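Xyloglucan-specific endo-beta-1,4-glucanase BoGH9A (Bacteroides ovatus, PDB 6DHT) cleaves the beta-1,4-glucan backbone of xyloglucans internally, releasing xyloglucan oligosaccharides. Local coordinates at residues Gln277-Phe282 with Gly291-Ala296. Residues are numbered along the deposited sequence; the frame is centred on the assembly and turned at random.
Sequences QSSRLF and GFSKRA. With EDO (1,2-ethanediol), chain I.
With Ser293 in one of its two conformers, two serines exchange hydrogen bonds: Ser293 OG donates to Ser279 O at 2.6 Å, and Ser279 OG donates to Ser293 O at 2.8 Å. The exchange joins the end of helix 265-281 to the start of helix 292-309, an antiparallel helical hairpin in the (α/α)6 barrel of family GH9. The segment axes cross at -160° and approach to 7.9 Å, close enough for the small serines to bring their CA atoms within 4.1 Å. In both, OG stands anti to the backbone N (chi1 -175° in Ser279, and likewise in Ser293), which swings each hydroxyl across to the other's carbonyl. Neither donor lies flat with its acceptor; Ser279 OG sits 46° out of the carbonyl plane of Ser293. Alongside, Phe292 drives its CD2-CE2 edge at one face of Phe282 in a T-shaped stack, while Gln219 of helix 213-226 touches both rings. A leucine in place of Phe282 has no flat ring face, and the Phe292 edge would probably be left less closely packed. Ser278 CB also meets Phe292, near CE2 and CZ. Where the helices join the loop, one water bridges Phe282 O and Ser293 N, accepting from the latter, each at 3.0 Å.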
ATOM      1  N   GLN A 277      -3.916  -4.320 -17.175  1.00 14.68           N
ATOM      2  CA  GLN A 277      -3.805  -5.336 -16.136  1.00 14.13           C
ATOM      3  C   GLN A 277      -5.184  -5.891 -15.775  1.00 13.56           C
ATOM      4  O   GLN A 277      -5.403  -7.093 -15.748  1.00 14.06           O
ATOM      5  CB  GLN A 277      -3.166  -4.696 -14.897  1.00 13.58           C
ATOM      6  CG  GLN A 277      -2.771  -5.647 -13.760  1.00 13.57           C
ATOM      7  CD  GLN A 277      -2.432  -4.903 -12.486  1.00 14.70           C
ATOM      8  OE1 GLN A 277      -3.179  -4.037 -12.039  1.00 14.45           O
ATOM      9  NE2 GLN A 277      -1.300  -5.228 -11.911  1.00 15.42           N
ATOM     10  N   SER A 278      -6.108  -4.983 -15.437  1.00 13.87           N
ATOM     11  CA  SER A 278      -7.447  -5.385 -15.015  1.00 12.75           C
ATOM     12  C   SER A 278      -8.200  -6.189 -16.084  1.00 15.73           C
ATOM     13  O   SER A 278      -8.997  -7.067 -15.755  1.00 16.12           O
ATOM     14  CB  SER A 278      -8.266  -4.162 -14.595  1.00 12.86           C
ATOM     15  OG  SER A 278      -7.609  -3.490 -13.521  1.00 14.77           O
ATOM     16  N   SER A 279      -7.970  -5.854 -17.351  1.00 18.08           N
ATOM     17  CA  SER A 279      -8.615  -6.565 -18.446  1.00 18.51           C
ATOM     18  C   SER A 279      -8.362  -8.063 -18.314  1.00 18.20           C
ATOM     19  O   SER A 279      -9.281  -8.868 -18.463  1.00 19.42           O
ATOM     20  CB  SER A 279      -8.093  -6.056 -19.782  1.00 19.44           C
ATOM     21  OG  SER A 279      -8.812  -6.690 -20.823  1.00 23.49           O
ATOM     22  N   ARG A 280      -7.122  -8.444 -18.012  1.00 17.06           N
ATOM     23  CA  ARG A 280      -6.787  -9.856 -17.864  1.00 17.09           C
ATOM     24  C   ARG A 280      -7.437 -10.462 -16.632  1.00 15.68           C
ATOM     25  O   ARG A 280      -7.963 -11.576 -16.656  1.00 19.35           O
ATOM     26  CB  ARG A 280      -5.270 -10.054 -17.759  1.00 16.94           C
ATOM     27  CG  ARG A 280      -4.479  -9.501 -18.905  1.00 18.79           C
ATOM     28  CD  ARG A 280      -3.014  -9.962 -18.866  1.00 18.48           C
ATOM     29  NE  ARG A 280      -2.315  -9.681 -17.612  1.00 17.63           N
ATOM     30  CZ  ARG A 280      -1.666  -8.548 -17.337  1.00 19.30           C
ATOM     31  NH1 ARG A 280      -1.630  -7.574 -18.228  1.00 18.19           N
ATOM     32  NH2 ARG A 280      -1.065  -8.391 -16.159  1.00 18.64           N
ATOM     33  N   LEU A 281      -7.383  -9.734 -15.518  1.00 15.05           N
ATOM     34  CA  LEU A 281      -7.828 -10.310 -14.260  1.00 16.44           C
ATOM     35  C   LEU A 281      -9.329 -10.472 -14.163  1.00 15.72           C
ATOM     36  O   LEU A 281      -9.803 -11.298 -13.395  1.00 18.69           O
ATOM     37  CB  LEU A 281      -7.351  -9.477 -13.071  1.00 16.70           C
ATOM     38  CG  LEU A 281      -5.841  -9.239 -12.979  1.00 19.74           C
ATOM     39  CD1 LEU A 281      -5.528  -8.468 -11.687  1.00 16.23           C
ATOM     40  CD2 LEU A 281      -5.012 -10.459 -13.147  1.00 28.35           C
ATOM     41  N   PHE A 282     -10.084  -9.635 -14.882  1.00 16.68           N
ATOM     42  CA  PHE A 282     -11.534  -9.691 -14.809  1.00 16.62           C
ATOM     43  C   PHE A 282     -12.145 -10.522 -15.967  1.00 16.82           C
ATOM     44  O   PHE A 282     -13.360 -10.637 -16.048  1.00 19.64           O
ATOM     45  CB  PHE A 282     -12.117  -8.275 -14.785  1.00 17.77           C
ATOM     46  CG  PHE A 282     -12.004  -7.597 -13.446  1.00 15.48           C
ATOM     47  CD1 PHE A 282     -10.832  -6.952 -13.076  1.00 15.19           C
ATOM     48  CD2 PHE A 282     -13.073  -7.591 -12.569  1.00 14.80           C
ATOM     49  CE1 PHE A 282     -10.725  -6.325 -11.839  1.00 15.28           C
ATOM     50  CE2 PHE A 282     -12.975  -6.952 -11.338  1.00 18.72           C
ATOM     51  CZ  PHE A 282     -11.800  -6.318 -10.987  1.00 14.59           C
ATOM     52  N   GLY A 291     -18.765  -7.276 -19.535  1.00 23.10           N
ATOM     53  CA  GLY A 291     -18.218  -6.308 -20.455  1.00 22.46           C
ATOM     54  C   GLY A 291     -17.014  -5.529 -19.976  1.00 23.70           C
ATOM     55  O   GLY A 291     -16.396  -4.810 -20.755  1.00 24.55           O
ATOM     56  N   PHE A 292     -16.645  -5.656 -18.704  1.00 23.86           N
ATOM     57  CA  PHE A 292     -15.579  -4.794 -18.203  1.00 21.43           C
ATOM     58  C   PHE A 292     -14.207  -5.113 -18.815  1.00 17.05           C
ATOM     59  O   PHE A 292     -13.451  -4.219 -19.186  1.00 18.48           O
ATOM     60  CB  PHE A 292     -15.528  -4.836 -16.674  1.00 21.43           C
ATOM     61  CG  PHE A 292     -14.362  -4.095 -16.090  1.00 20.28           C
ATOM     62  CD1 PHE A 292     -14.181  -2.745 -16.316  1.00 18.37           C
ATOM     63  CD2 PHE A 292     -13.442  -4.769 -15.313  1.00 19.68           C
ATOM     64  CE1 PHE A 292     -13.095  -2.090 -15.803  1.00 18.52           C
ATOM     65  CE2 PHE A 292     -12.360  -4.104 -14.766  1.00 18.49           C
ATOM     66  CZ  PHE A 292     -12.183  -2.782 -15.013  1.00 17.86           C
ATOM     67  N   SER A 293     -13.864  -6.390 -18.901  1.00 17.91           N
ATOM     68  CA  SER A 293     -12.567  -6.768 -19.443  0.64 19.56           C
ATOM     69  C   SER A 293     -12.335  -6.127 -20.806  1.00 19.26           C
ATOM     70  O   SER A 293     -11.303  -5.513 -21.037  1.00 19.39           O
ATOM     71  CB  SER A 293     -12.432  -8.285 -19.547  0.64 20.78           C
ATOM     72  OG  SER A 293     -11.224  -8.627 -20.200  0.64 19.25           O
ATOM     73  N   LYS A 294     -13.310  -6.273 -21.709  1.00 22.23           N
ATOM     74  CA  LYS A 294     -13.217  -5.677 -23.038  1.00 25.39           C
ATOM     75  C   LYS A 294     -13.151  -4.156 -23.005  1.00 18.74           C
ATOM     76  O   LYS A 294     -12.315  -3.535 -23.656  1.00 22.53           O
ATOM     77  CB  LYS A 294     -14.427  -6.125 -23.860  1.00 26.70           C
ATOM     78  CG  LYS A 294     -14.412  -5.671 -25.308  1.00 31.86           C
ATOM     79  CD  LYS A 294     -15.749  -5.975 -25.980  1.00 42.90           C
ATOM     80  CE  LYS A 294     -15.724  -5.615 -27.450  1.00 49.50           C
ATOM     81  NZ  LYS A 294     -14.873  -6.563 -28.223  1.00 59.94           N
ATOM     82  N   ARG A 295     -14.030  -3.549 -22.227  1.00 19.80           N
ATOM     83  CA  ARG A 295     -14.031  -2.097 -22.096  1.00 20.75           C
ATOM     84  C   ARG A 295     -12.706  -1.555 -21.550  1.00 18.38           C
ATOM     85  O   ARG A 295     -12.195  -0.543 -22.012  1.00 19.18           O
ATOM     86  CB  ARG A 295     -15.194  -1.674 -21.198  1.00 20.69           C
ATOM     87  CG  ARG A 295     -15.299  -0.204 -21.003  1.00 25.45           C
ATOM     88  CD  ARG A 295     -16.528   0.172 -20.204  1.00 29.95           C
ATOM     89  NE  ARG A 295     -16.609   1.627 -20.067  1.00 33.43           N
ATOM     90  CZ  ARG A 295     -17.353   2.265 -19.170  1.00 30.38           C
ATOM     91  NH1 ARG A 295     -18.088   1.580 -18.293  1.00 31.12           N
ATOM     92  NH2 ARG A 295     -17.336   3.592 -19.144  1.00 35.79           N
ATOM     93  N   ALA A 296     -12.138  -2.242 -20.561  1.00 20.93           N
ATOM     94  CA  ALA A 296     -10.891  -1.786 -19.946  1.00 20.30           C
ATOM     95  C   ALA A 296      -9.759  -1.779 -20.949  1.00 15.32           C
ATOM     96  O   ALA A 296      -8.963  -0.850 -21.008  1.00 17.89           O
ATOM     97  CB  ALA A 296     -10.529  -2.695 -18.782  1.00 18.15           C
TER
HETATM   98  C1  EDO I 608      -5.814 -13.670 -13.885  1.00 39.54           C
HETATM   99  O1  EDO I 608      -5.405 -13.163 -15.167  1.00 39.60           O
HETATM  100  C2  EDO I 608      -4.605 -14.336 -13.243  1.00 41.33           C
HETATM  101  O2  EDO I 608      -3.429 -13.562 -13.525  1.00 38.70           O
HETATM  102  O   HOH W   1     -15.145  -8.505 -17.190  1.00 24.28           O